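Local coordinates for fimbrin (Schizosaccharomyces pombe, PDB 1RT8), which binds and cross-links actin filaments through tandem calponin-homology domains, serving cell polarity, cytokinesis, mating and spore formation, at residues Gly283-Leu294 with Arg379-Met390; Asn309-Leu317 with Met343-Cys352. All coordinates share one frame; numbering follows the deposited sequence.

Interaction 1 of 2, residues Gly283-Leu294 with Arg379-Met390; sequences GEREARVFTLWL and RTLTLALVWQMM
Phe-290 enters a hole on segment 379-390 made by Leu-383, Val-386, Trp-387 and Met-390, and each part of its side chain has a neighbour there. CB and CG lie against Val-386 CG1; CD1 touches that methyl and, at 3.8 Å, Leu-383 CD2, while CD2 faces Met-390 CE at 4.1 Å. Further out, CE1 comes 3.5 Å from the Leu-383 O, CE2 meets the Met-390 SD in an oblique Met-aromatic contact, and CZ at the tip rests on CB and CE3 of Trp-387. Leu-383 is a knob in turn, set among Gly-283, Glu-286, Ala-287 and Phe-290. One turn on, Met-390 bends at its last torsion (chi3 -78°) and lays CE over one face of the Trp-293 indole, a CH-pi contact 3.9 Å from the centroid of the five-membered ring, while Met-389 CG meets the edge of that indole at CH2. At the other end, Arg-379 NH2 bonds Glu-284 OE2 at 2.6 Å, within the guanidinium plane; NH1 adds a weak bond to the same oxygen. The two segments, their axes 42° apart, thus join inside calponin-homology domain 3 through aromatic, methionine and aliphatic side chains, with a salt bridge at the N-terminal end of both, so shape and dispersion carry most of the contact and charge only its margin.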
loop_
_atom_site.group_PDB
_atom_site.type_symbol
_atom_site.label_atom_id
_atom_site.label_comp_id
_atom_site.label_asym_id
_atom_site.label_seq_id
_atom_site.Cartn_x
_atom_site.Cartn_y
_atom_site.Cartn_z
ATOM N N GLY A 283 8.173 -15.122 9.642
ATOM C CA GLY A 283 8.651 -15.227 8.279
ATOM C C GLY A 283 7.727 -14.534 7.297
ATOM O O GLY A 283 8.192 -13.849 6.381
ATOM N N GLU A 284 6.418 -14.706 7.478
ATOM C CA GLU A 284 5.447 -14.077 6.587
ATOM C C GLU A 284 5.486 -12.559 6.716
ATOM O O GLU A 284 5.398 -11.842 5.714
ATOM C CB GLU A 284 4.021 -14.564 6.877
ATOM C CG GLU A 284 3.712 -15.985 6.408
ATOM C CD GLU A 284 4.043 -16.212 4.939
ATOM O OE1 GLU A 284 3.658 -15.379 4.096
ATOM O OE2 GLU A 284 4.686 -17.233 4.623
ATOM N N ARG A 285 5.621 -12.068 7.947
ATOM C CA ARG A 285 5.666 -10.626 8.174
ATOM C C ARG A 285 6.888 -9.994 7.512
ATOM O O ARG A 285 6.776 -8.957 6.854
ATOM C CB ARG A 285 5.653 -10.318 9.673
ATOM C CG ARG A 285 4.275 -10.492 10.317
ATOM C CD ARG A 285 3.253 -9.612 9.631
ATOM N NE ARG A 285 3.655 -8.206 9.649
ATOM C CZ ARG A 285 3.375 -7.336 8.684
ATOM N NH1 ARG A 285 2.685 -7.727 7.625
ATOM N NH2 ARG A 285 3.804 -6.081 8.761
ATOM N N GLU A 286 8.050 -10.617 7.681
ATOM C CA GLU A 286 9.267 -10.091 7.071
ATOM C C GLU A 286 9.060 -10.035 5.567
ATOM O O GLU A 286 9.401 -9.045 4.926
ATOM C CB GLU A 286 10.483 -10.976 7.395
ATOM C CG GLU A 286 10.840 -11.048 8.881
ATOM C CD GLU A 286 12.149 -11.779 9.143
ATOM O OE1 GLU A 286 12.478 -12.712 8.386
ATOM O OE2 GLU A 286 12.848 -11.437 10.115
ATOM N N ALA A 287 8.482 -11.098 5.012
ATOM C CA ALA A 287 8.228 -11.173 3.577
ATOM C C ALA A 287 7.367 -10.000 3.109
ATOM O O ALA A 287 7.656 -9.386 2.079
ATOM C CB ALA A 287 7.547 -12.512 3.224
ATOM N N ARG A 288 6.316 -9.687 3.863
ATOM C CA ARG A 288 5.429 -8.582 3.506
ATOM C C ARG A 288 6.112 -7.228 3.661
ATOM O O ARG A 288 5.869 -6.325 2.870
ATOM C CB ARG A 288 4.151 -8.630 4.350
ATOM C CG ARG A 288 3.097 -9.589 3.799
ATOM C CD ARG A 288 1.973 -9.837 4.804
ATOM N NE ARG A 288 0.978 -10.794 4.310
ATOM C CZ ARG A 288 0.088 -10.533 3.353
ATOM N NH1 ARG A 288 0.060 -9.338 2.776
ATOM N NH2 ARG A 288 -0.780 -11.467 2.975
ATOM N N VAL A 289 6.960 -7.092 4.680
ATOM C CA VAL A 289 7.696 -5.848 4.911
ATOM C C VAL A 289 8.742 -5.652 3.814
ATOM O O VAL A 289 8.893 -4.549 3.280
ATOM C CB VAL A 289 8.410 -5.859 6.289
ATOM C CG1 VAL A 289 9.345 -4.661 6.404
ATOM C CG2 VAL A 289 7.368 -5.824 7.415
ATOM N N PHE A 290 9.465 -6.721 3.486
ATOM C CA PHE A 290 10.492 -6.664 2.450
ATOM C C PHE A 290 9.846 -6.398 1.093
ATOM O O PHE A 290 10.426 -5.704 0.249
ATOM C CB PHE A 290 11.292 -7.980 2.395
ATOM C CG PHE A 290 12.137 -8.244 3.618
ATOM C CD1 PHE A 290 12.788 -9.466 3.775
ATOM C CD2 PHE A 290 12.293 -7.279 4.602
ATOM C CE1 PHE A 290 13.580 -9.721 4.890
ATOM C CE2 PHE A 290 13.087 -7.522 5.730
ATOM C CZ PHE A 290 13.732 -8.747 5.873
ATOM N N THR A 291 8.653 -6.954 0.883
ATOM C CA THR A 291 7.924 -6.763 -0.367
ATOM C C THR A 291 7.602 -5.282 -0.532
ATOM O O THR A 291 7.791 -4.723 -1.605
ATOM C CB THR A 291 6.594 -7.555 -0.394
ATOM O OG1 THR A 291 6.876 -8.952 -0.536
ATOM C CG2 THR A 291 5.713 -7.098 -1.561
ATOM N N LEU A 292 7.116 -4.657 0.533
ATOM C CA LEU A 292 6.790 -3.238 0.481
ATOM C C LEU A 292 8.068 -2.455 0.207
ATOM O O LEU A 292 8.088 -1.560 -0.633
ATOM C CB LEU A 292 6.177 -2.778 1.808
ATOM C CG LEU A 292 4.761 -3.260 2.149
ATOM C CD1 LEU A 292 4.485 -3.033 3.629
ATOM C CD2 LEU A 292 3.739 -2.510 1.289
ATOM N N TRP A 293 9.142 -2.807 0.903
ATOM C CA TRP A 293 10.408 -2.105 0.715
ATOM C C TRP A 293 10.924 -2.207 -0.725
ATOM O O TRP A 293 11.150 -1.192 -1.386
ATOM C CB TRP A 293 11.465 -2.641 1.683
ATOM C CG TRP A 293 12.797 -1.987 1.487
ATOM C CD1 TRP A 293 13.095 -0.671 1.675
ATOM C CD2 TRP A 293 14.001 -2.609 1.020
ATOM N NE1 TRP A 293 14.410 -0.430 1.349
ATOM C CE2 TRP A 293 14.990 -1.603 0.945
ATOM C CE3 TRP A 293 14.338 -3.918 0.656
ATOM C CZ2 TRP A 293 16.295 -1.862 0.521
ATOM C CZ3 TRP A 293 15.641 -4.179 0.232
ATOM C CH2 TRP A 293 16.603 -3.153 0.167
ATOM N N LEU A 294 11.117 -3.426 -1.214
ATOM C CA LEU A 294 11.600 -3.598 -2.581
ATOM C C LEU A 294 10.687 -2.894 -3.592
ATOM O O LEU A 294 11.174 -2.261 -4.523
ATOM C CB LEU A 294 11.713 -5.089 -2.926
ATOM C CG LEU A 294 12.894 -5.824 -2.283
ATOM C CD1 LEU A 294 12.712 -7.336 -2.432
ATOM C CD2 LEU A 294 14.196 -5.372 -2.931
ATOM N N ARG A 379 12.981 -20.242 1.638
ATOM C CA ARG A 379 12.346 -19.208 2.433
ATOM C C ARG A 379 13.349 -18.480 3.292
ATOM O O ARG A 379 13.478 -17.265 3.214
ATOM C CB ARG A 379 11.260 -19.811 3.322
ATOM C CG ARG A 379 9.959 -20.022 2.607
ATOM C CD ARG A 379 8.932 -20.695 3.494
ATOM N NE ARG A 379 7.601 -20.337 3.028
ATOM C CZ ARG A 379 6.873 -19.358 3.549
ATOM N NH1 ARG A 379 7.334 -18.657 4.571
ATOM N NH2 ARG A 379 5.706 -19.048 3.012
ATOM N N THR A 380 14.070 -19.246 4.103
ATOM C CA THR A 380 15.053 -18.695 5.015
ATOM C C THR A 380 16.204 -17.983 4.325
ATOM O O THR A 380 16.645 -16.930 4.783
ATOM C CB THR A 380 15.610 -19.806 5.936
ATOM O OG1 THR A 380 14.563 -20.270 6.798
ATOM C CG2 THR A 380 16.760 -19.295 6.782
ATOM N N LEU A 381 16.698 -18.545 3.227
ATOM C CA LEU A 381 17.816 -17.913 2.544
ATOM C C LEU A 381 17.400 -16.730 1.657
ATOM O O LEU A 381 18.196 -15.812 1.439
ATOM C CB LEU A 381 18.606 -18.963 1.751
ATOM C CG LEU A 381 19.096 -20.132 2.632
ATOM C CD1 LEU A 381 19.917 -21.114 1.798
ATOM C CD2 LEU A 381 19.922 -19.607 3.800
ATOM N N THR A 382 16.164 -16.731 1.158
ATOM C CA THR A 382 15.706 -15.611 0.336
ATOM C C THR A 382 15.491 -14.410 1.266
ATOM O O THR A 382 15.848 -13.281 0.925
ATOM C CB THR A 382 14.394 -15.928 -0.410
ATOM O OG1 THR A 382 14.614 -16.999 -1.335
ATOM C CG2 THR A 382 13.912 -14.708 -1.193
ATOM N N LEU A 383 14.923 -14.663 2.443
ATOM C CA LEU A 383 14.704 -13.599 3.421
ATOM C C LEU A 383 16.048 -13.074 3.927
ATOM O O LEU A 383 16.215 -11.880 4.141
ATOM C CB LEU A 383 13.899 -14.121 4.607
ATOM C CG LEU A 383 12.405 -14.386 4.439
ATOM C CD1 LEU A 383 11.927 -15.205 5.626
ATOM C CD2 LEU A 383 11.638 -13.060 4.365
ATOM N N ALA A 384 17.001 -13.979 4.125
ATOM C CA ALA A 384 18.315 -13.594 4.617
ATOM C C ALA A 384 19.041 -12.676 3.625
ATOM O O ALA A 384 19.670 -11.691 4.024
ATOM C CB ALA A 384 19.158 -14.843 4.901
ATOM N N LEU A 385 18.958 -12.995 2.337
ATOM C CA LEU A 385 19.622 -12.169 1.330
ATOM C C LEU A 385 18.967 -10.789 1.232
ATOM O O LEU A 385 19.659 -9.779 1.202
ATOM C CB LEU A 385 19.598 -12.853 -0.040
ATOM C CG LEU A 385 20.033 -12.001 -1.243
ATOM C CD1 LEU A 385 21.460 -11.500 -1.039
ATOM C CD2 LEU A 385 19.951 -12.847 -2.522
ATOM N N VAL A 386 17.641 -10.732 1.176
ATOM C CA VAL A 386 17.002 -9.423 1.090
ATOM C C VAL A 386 17.308 -8.630 2.359
ATOM O O VAL A 386 17.583 -7.430 2.288
ATOM C CB VAL A 386 15.478 -9.529 0.880
ATOM C CG1 VAL A 386 14.848 -8.147 0.915
ATOM C CG2 VAL A 386 15.183 -10.200 -0.457
ATOM N N TRP A 387 17.283 -9.294 3.513
ATOM C CA TRP A 387 17.587 -8.612 4.767
ATOM C C TRP A 387 18.967 -7.967 4.706
ATOM O O TRP A 387 19.131 -6.813 5.094
ATOM C CB TRP A 387 17.535 -9.572 5.955
ATOM C CG TRP A 387 18.096 -8.968 7.209
ATOM C CD1 TRP A 387 19.156 -9.426 7.937
ATOM C CD2 TRP A 387 17.647 -7.770 7.864
ATOM N NE1 TRP A 387 19.398 -8.588 9.007
ATOM C CE2 TRP A 387 18.485 -7.564 8.984
ATOM C CE3 TRP A 387 16.617 -6.854 7.614
ATOM C CZ2 TRP A 387 18.326 -6.476 9.853
ATOM C CZ3 TRP A 387 16.457 -5.767 8.486
ATOM C CH2 TRP A 387 17.306 -5.592 9.587
ATOM N N GLN A 388 19.962 -8.705 4.225
ATOM C CA GLN A 388 21.308 -8.144 4.128
ATOM C C GLN A 388 21.292 -6.891 3.262
ATOM O O GLN A 388 22.003 -5.926 3.544
ATOM C CB GLN A 388 22.278 -9.163 3.537
ATOM C CG GLN A 388 22.618 -10.270 4.491
ATOM C CD GLN A 388 23.397 -9.777 5.687
ATOM O OE1 GLN A 388 23.135 -10.190 6.817
ATOM N NE2 GLN A 388 24.367 -8.891 5.449
ATOM N N MET A 389 20.491 -6.914 2.200
ATOM C CA MET A 389 20.385 -5.758 1.317
ATOM C C MET A 389 19.764 -4.584 2.080
ATOM O O MET A 389 20.260 -3.457 2.019
ATOM C CB MET A 389 19.529 -6.091 0.089
ATOM C CG MET A 389 19.583 -5.035 -0.998
ATOM S SD MET A 389 18.442 -5.348 -2.366
ATOM C CE MET A 389 19.503 -6.187 -3.536
ATOM N N MET A 390 18.678 -4.847 2.800
ATOM C CA MET A 390 18.029 -3.795 3.574
ATOM C C MET A 390 18.962 -3.293 4.673
ATOM O O MET A 390 19.084 -2.092 4.891
ATOM C CB MET A 390 16.734 -4.307 4.222
ATOM C CG MET A 390 16.148 -3.353 5.270
ATOM S SD MET A 390 14.532 -3.877 5.949
ATOM C CE MET A 390 13.439 -3.392 4.642
#

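Interaction 2 of 2, residues Asn309-Leu317 with Met343-Cys352; sequences NLRDGLILL and MMRFKAVENC
The amide nitrogen of Asn-351 is gripped twice: ND2 gives a hydrogen bond to the backbone O of Asp-312 at 3.0 Å and another to the backbone O of Asn-334. The Asp-312 carbonyl points almost straight at ND2 (C=O...N 174°) and its O lies in the amide plane, though the N-H...O angle is 156°; the two bonds should fix the amide's rotation. Leu-314 CD2 packs against the same nitrogen at 3.6 Å. Replacing Asn-351 with a leucine would probably leave the carbonyls of Asp-312 and Asn-334 without this shared donor and let the 310-313 turn shift. Asp-312, third residue of that type I turn, has CG between its backbone N and carbonyl carbon (chi1 69°), which brings OD1 within 2.8 Å of the Leu-314 N in an Asx turn. The Met-343 side chain crosses that of Asp-312 at about a right angle, its CE 3.7 Å from Asp-312 CB and also against Leu-314 CD1. Ala-348 CB fits against the Arg-311 O and the Asp-312 CA, and Cys-352 SG lies 3.3 Å from Arg-311 O and near Gly-313 N. Gly-313 has positive phi, and a CB there would clash with Asn-351 CB. The contact docks the turn, leading into helix 314-323, on helix 345-361 of calponin-homology domain 3; its chemistry implies a join set by backbone carbonyls and close backbone approach, with few apolar side-chain contacts.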
loop_
_atom_site.group_PDB
_atom_site.type_symbol
_atom_site.label_atom_id
_atom_site.label_comp_id
_atom_site.label_asym_id
_atom_site.label_seq_id
_atom_site.Cartn_x
_atom_site.Cartn_y
_atom_site.Cartn_z
ATOM N N ASN A 309 8.503 -14.560 -6.688
ATOM C CA ASN A 309 8.873 -13.468 -7.584
ATOM C C ASN A 309 10.363 -13.103 -7.663
ATOM O O ASN A 309 10.748 -12.310 -8.524
ATOM C CB ASN A 309 8.081 -12.201 -7.233
ATOM C CG ASN A 309 6.572 -12.394 -7.323
ATOM O OD1 ASN A 309 6.076 -13.359 -7.921
ATOM N ND2 ASN A 309 5.830 -11.461 -6.739
ATOM N N LEU A 310 11.200 -13.655 -6.786
ATOM C CA LEU A 310 12.634 -13.339 -6.809
ATOM C C LEU A 310 13.469 -14.492 -7.357
ATOM O O LEU A 310 14.701 -14.393 -7.428
ATOM C CB LEU A 310 13.152 -13.024 -5.398
ATOM C CG LEU A 310 12.381 -12.000 -4.560
ATOM C CD1 LEU A 310 13.170 -11.647 -3.302
ATOM C CD2 LEU A 310 12.155 -10.773 -5.382
ATOM N N ARG A 311 12.804 -15.583 -7.731
ATOM C CA ARG A 311 13.510 -16.757 -8.230
ATOM C C ARG A 311 14.343 -16.606 -9.505
ATOM O O ARG A 311 15.350 -17.286 -9.653
ATOM C CB ARG A 311 12.532 -17.919 -8.394
ATOM C CG ARG A 311 11.906 -18.387 -7.086
ATOM C CD ARG A 311 11.145 -19.684 -7.308
ATOM N NE ARG A 311 10.419 -20.112 -6.118
ATOM C CZ ARG A 311 9.841 -21.305 -5.991
ATOM N NH1 ARG A 311 9.912 -22.178 -6.987
ATOM N NH2 ARG A 311 9.206 -21.628 -4.867
ATOM N N ASP A 312 13.945 -15.743 -10.435
ATOM C CA ASP A 312 14.748 -15.593 -11.640
ATOM C C ASP A 312 15.807 -14.500 -11.491
ATOM O O ASP A 312 16.472 -14.141 -12.457
ATOM C CB ASP A 312 13.868 -15.326 -12.872
ATOM C CG ASP A 312 13.200 -13.966 -12.835
ATOM O OD1 ASP A 312 13.715 -13.051 -12.156
ATOM O OD2 ASP A 312 12.164 -13.808 -13.499
ATOM N N GLY A 313 15.933 -13.968 -10.276
ATOM C CA GLY A 313 16.936 -12.963 -9.972
ATOM C C GLY A 313 16.811 -11.559 -10.530
ATOM O O GLY A 313 17.600 -10.683 -10.167
ATOM N N LEU A 314 15.831 -11.330 -11.394
ATOM C CA LEU A 314 15.657 -10.021 -12.010
ATOM C C LEU A 314 15.274 -8.913 -11.038
ATOM O O LEU A 314 15.781 -7.795 -11.133
ATOM C CB LEU A 314 14.627 -10.123 -13.135
ATOM C CG LEU A 314 15.087 -10.991 -14.313
ATOM C CD1 LEU A 314 14.021 -10.981 -15.415
ATOM C CD2 LEU A 314 16.400 -10.444 -14.853
ATOM N N ILE A 315 14.375 -9.222 -10.112
ATOM C CA ILE A 315 13.937 -8.258 -9.110
ATOM C C ILE A 315 15.110 -7.836 -8.237
ATOM O O ILE A 315 15.318 -6.649 -8.003
ATOM C CB ILE A 315 12.828 -8.855 -8.211
ATOM C CG1 ILE A 315 11.567 -9.104 -9.041
ATOM C CG2 ILE A 315 12.550 -7.932 -7.019
ATOM C CD1 ILE A 315 10.970 -7.876 -9.672
ATOM N N LEU A 316 15.880 -8.810 -7.757
ATOM C CA LEU A 316 17.034 -8.517 -6.915
ATOM C C LEU A 316 18.065 -7.655 -7.651
ATOM O O LEU A 316 18.600 -6.689 -7.094
ATOM C CB LEU A 316 17.685 -9.823 -6.434
ATOM C CG LEU A 316 16.879 -10.597 -5.370
ATOM C CD1 LEU A 316 17.460 -11.981 -5.149
ATOM C CD2 LEU A 316 16.892 -9.816 -4.071
ATOM N N LEU A 317 18.337 -8.003 -8.906
ATOM C CA LEU A 317 19.300 -7.261 -9.695
ATOM C C LEU A 317 18.845 -5.817 -9.892
ATOM O O LEU A 317 19.659 -4.898 -9.844
ATOM C CB LEU A 317 19.536 -7.963 -11.034
ATOM C CG LEU A 317 20.279 -9.297 -10.866
ATOM C CD1 LEU A 317 20.375 -10.035 -12.193
ATOM C CD2 LEU A 317 21.663 -9.040 -10.294
ATOM N N MET A 343 11.586 -18.606 -16.850
ATOM C CA MET A 343 12.962 -18.585 -17.337
ATOM C C MET A 343 13.544 -19.983 -17.157
ATOM O O MET A 343 13.180 -20.688 -16.220
ATOM C CB MET A 343 13.779 -17.576 -16.521
ATOM C CG MET A 343 15.230 -17.421 -16.951
ATOM S SD MET A 343 16.080 -16.202 -15.928
ATOM C CE MET A 343 15.104 -14.701 -16.303
ATOM N N MET A 344 14.431 -20.398 -18.056
ATOM C CA MET A 344 15.051 -21.706 -17.918
ATOM C C MET A 344 15.815 -21.699 -16.602
ATOM O O MET A 344 16.399 -20.683 -16.223
ATOM C CB MET A 344 16.010 -21.970 -19.068
ATOM C CG MET A 344 15.334 -22.005 -20.420
ATOM S SD MET A 344 16.517 -22.428 -21.692
ATOM C CE MET A 344 16.026 -24.124 -22.031
ATOM N N ARG A 345 15.839 -22.833 -15.913
ATOM C CA ARG A 345 16.511 -22.877 -14.629
ATOM C C ARG A 345 17.959 -22.422 -14.611
ATOM O O ARG A 345 18.320 -21.590 -13.777
ATOM C CB ARG A 345 16.426 -24.268 -14.005
ATOM C CG ARG A 345 17.022 -24.296 -12.604
ATOM C CD ARG A 345 16.346 -25.325 -11.721
ATOM N NE ARG A 345 16.836 -25.252 -10.347
ATOM C CZ ARG A 345 18.083 -25.525 -9.987
ATOM N NH1 ARG A 345 18.972 -25.891 -10.902
ATOM N NH2 ARG A 345 18.437 -25.441 -8.710
ATOM N N PHE A 346 18.791 -22.953 -15.505
ATOM C CA PHE A 346 20.195 -22.558 -15.499
ATOM C C PHE A 346 20.345 -21.052 -15.701
ATOM O O PHE A 346 21.287 -20.448 -15.195
ATOM C CB PHE A 346 20.999 -23.353 -16.547
ATOM C CG PHE A 346 20.829 -22.877 -17.965
ATOM C CD1 PHE A 346 21.763 -22.015 -18.538
ATOM C CD2 PHE A 346 19.774 -23.329 -18.747
ATOM C CE1 PHE A 346 21.647 -21.617 -19.876
ATOM C CE2 PHE A 346 19.649 -22.938 -20.085
ATOM C CZ PHE A 346 20.591 -22.079 -20.649
ATOM N N LYS A 347 19.410 -20.440 -16.423
ATOM C CA LYS A 347 19.468 -18.998 -16.633
ATOM C C LYS A 347 19.105 -18.236 -15.347
ATOM O O LYS A 347 19.714 -17.215 -15.038
ATOM C CB LYS A 347 18.541 -18.575 -17.776
ATOM C CG LYS A 347 18.978 -19.106 -19.118
ATOM C CD LYS A 347 18.365 -18.342 -20.273
ATOM C CE LYS A 347 19.045 -18.752 -21.573
ATOM N NZ LYS A 347 18.625 -17.914 -22.721
ATOM N N ALA A 348 18.122 -18.732 -14.598
ATOM C CA ALA A 348 17.734 -18.065 -13.362
ATOM C C ALA A 348 18.855 -18.213 -12.331
ATOM O O ALA A 348 19.116 -17.298 -11.552
ATOM C CB ALA A 348 16.423 -18.664 -12.824
ATOM N N VAL A 349 19.510 -19.373 -12.332
ATOM C CA VAL A 349 20.606 -19.631 -11.407
ATOM C C VAL A 349 21.782 -18.712 -11.707
ATOM O O VAL A 349 22.451 -18.243 -10.789
ATOM C CB VAL A 349 21.078 -21.106 -11.469
ATOM C CG1 VAL A 349 22.423 -21.267 -10.752
ATOM C CG2 VAL A 349 20.034 -22.001 -10.804
ATOM N N GLU A 350 22.037 -18.453 -12.988
ATOM C CA GLU A 350 23.120 -17.550 -13.350
ATOM C C GLU A 350 22.764 -16.163 -12.814
ATOM O O GLU A 350 23.592 -15.497 -12.193
ATOM C CB GLU A 350 23.304 -17.513 -14.872
ATOM C CG GLU A 350 23.825 -18.836 -15.428
ATOM C CD GLU A 350 23.975 -18.843 -16.937
ATOM O OE1 GLU A 350 23.418 -17.938 -17.599
ATOM O OE2 GLU A 350 24.639 -19.773 -17.457
ATOM N N ASN A 351 21.522 -15.742 -13.042
ATOM C CA ASN A 351 21.064 -14.443 -12.566
ATOM C C ASN A 351 21.184 -14.351 -11.051
ATOM O O ASN A 351 21.624 -13.340 -10.522
ATOM C CB ASN A 351 19.607 -14.193 -12.975
ATOM C CG ASN A 351 19.473 -13.749 -14.421
ATOM O OD1 ASN A 351 20.472 -13.547 -15.120
ATOM N ND2 ASN A 351 18.230 -13.577 -14.875
ATOM N N CYS A 352 20.797 -15.414 -10.351
ATOM C CA CYS A 352 20.871 -15.395 -8.900
ATOM C C CYS A 352 22.304 -15.500 -8.377
ATOM O O CYS A 352 22.631 -14.907 -7.349
ATOM C CB CYS A 352 19.986 -16.500 -8.313
ATOM S SG CYS A 352 18.208 -16.172 -8.531
#

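How the interactions relate
Both contacts belong to calponin-homology domain 3, within the second actin-binding region, and their centres are about 16 Å apart. In sequence, both segments of interaction 2 fall between the two of interaction 1. Helix 379-397 connects them: while Phe-290 and Trp-293 of segment 283-294 lie against it, Leu-310 and Leu-316 meet it as well. Val-386 serves both, with CG1 turned to interaction 1 and CG2 3.8 Å from Leu-310 CD1. Leu-385 CD2 is 3.7 Å from Leu-316 CD1, and Met-389 CE approaches the Leu-316 O. The buried apolar core of interaction 1 therefore continues into the turn that interaction 2 holds on helix 345-361.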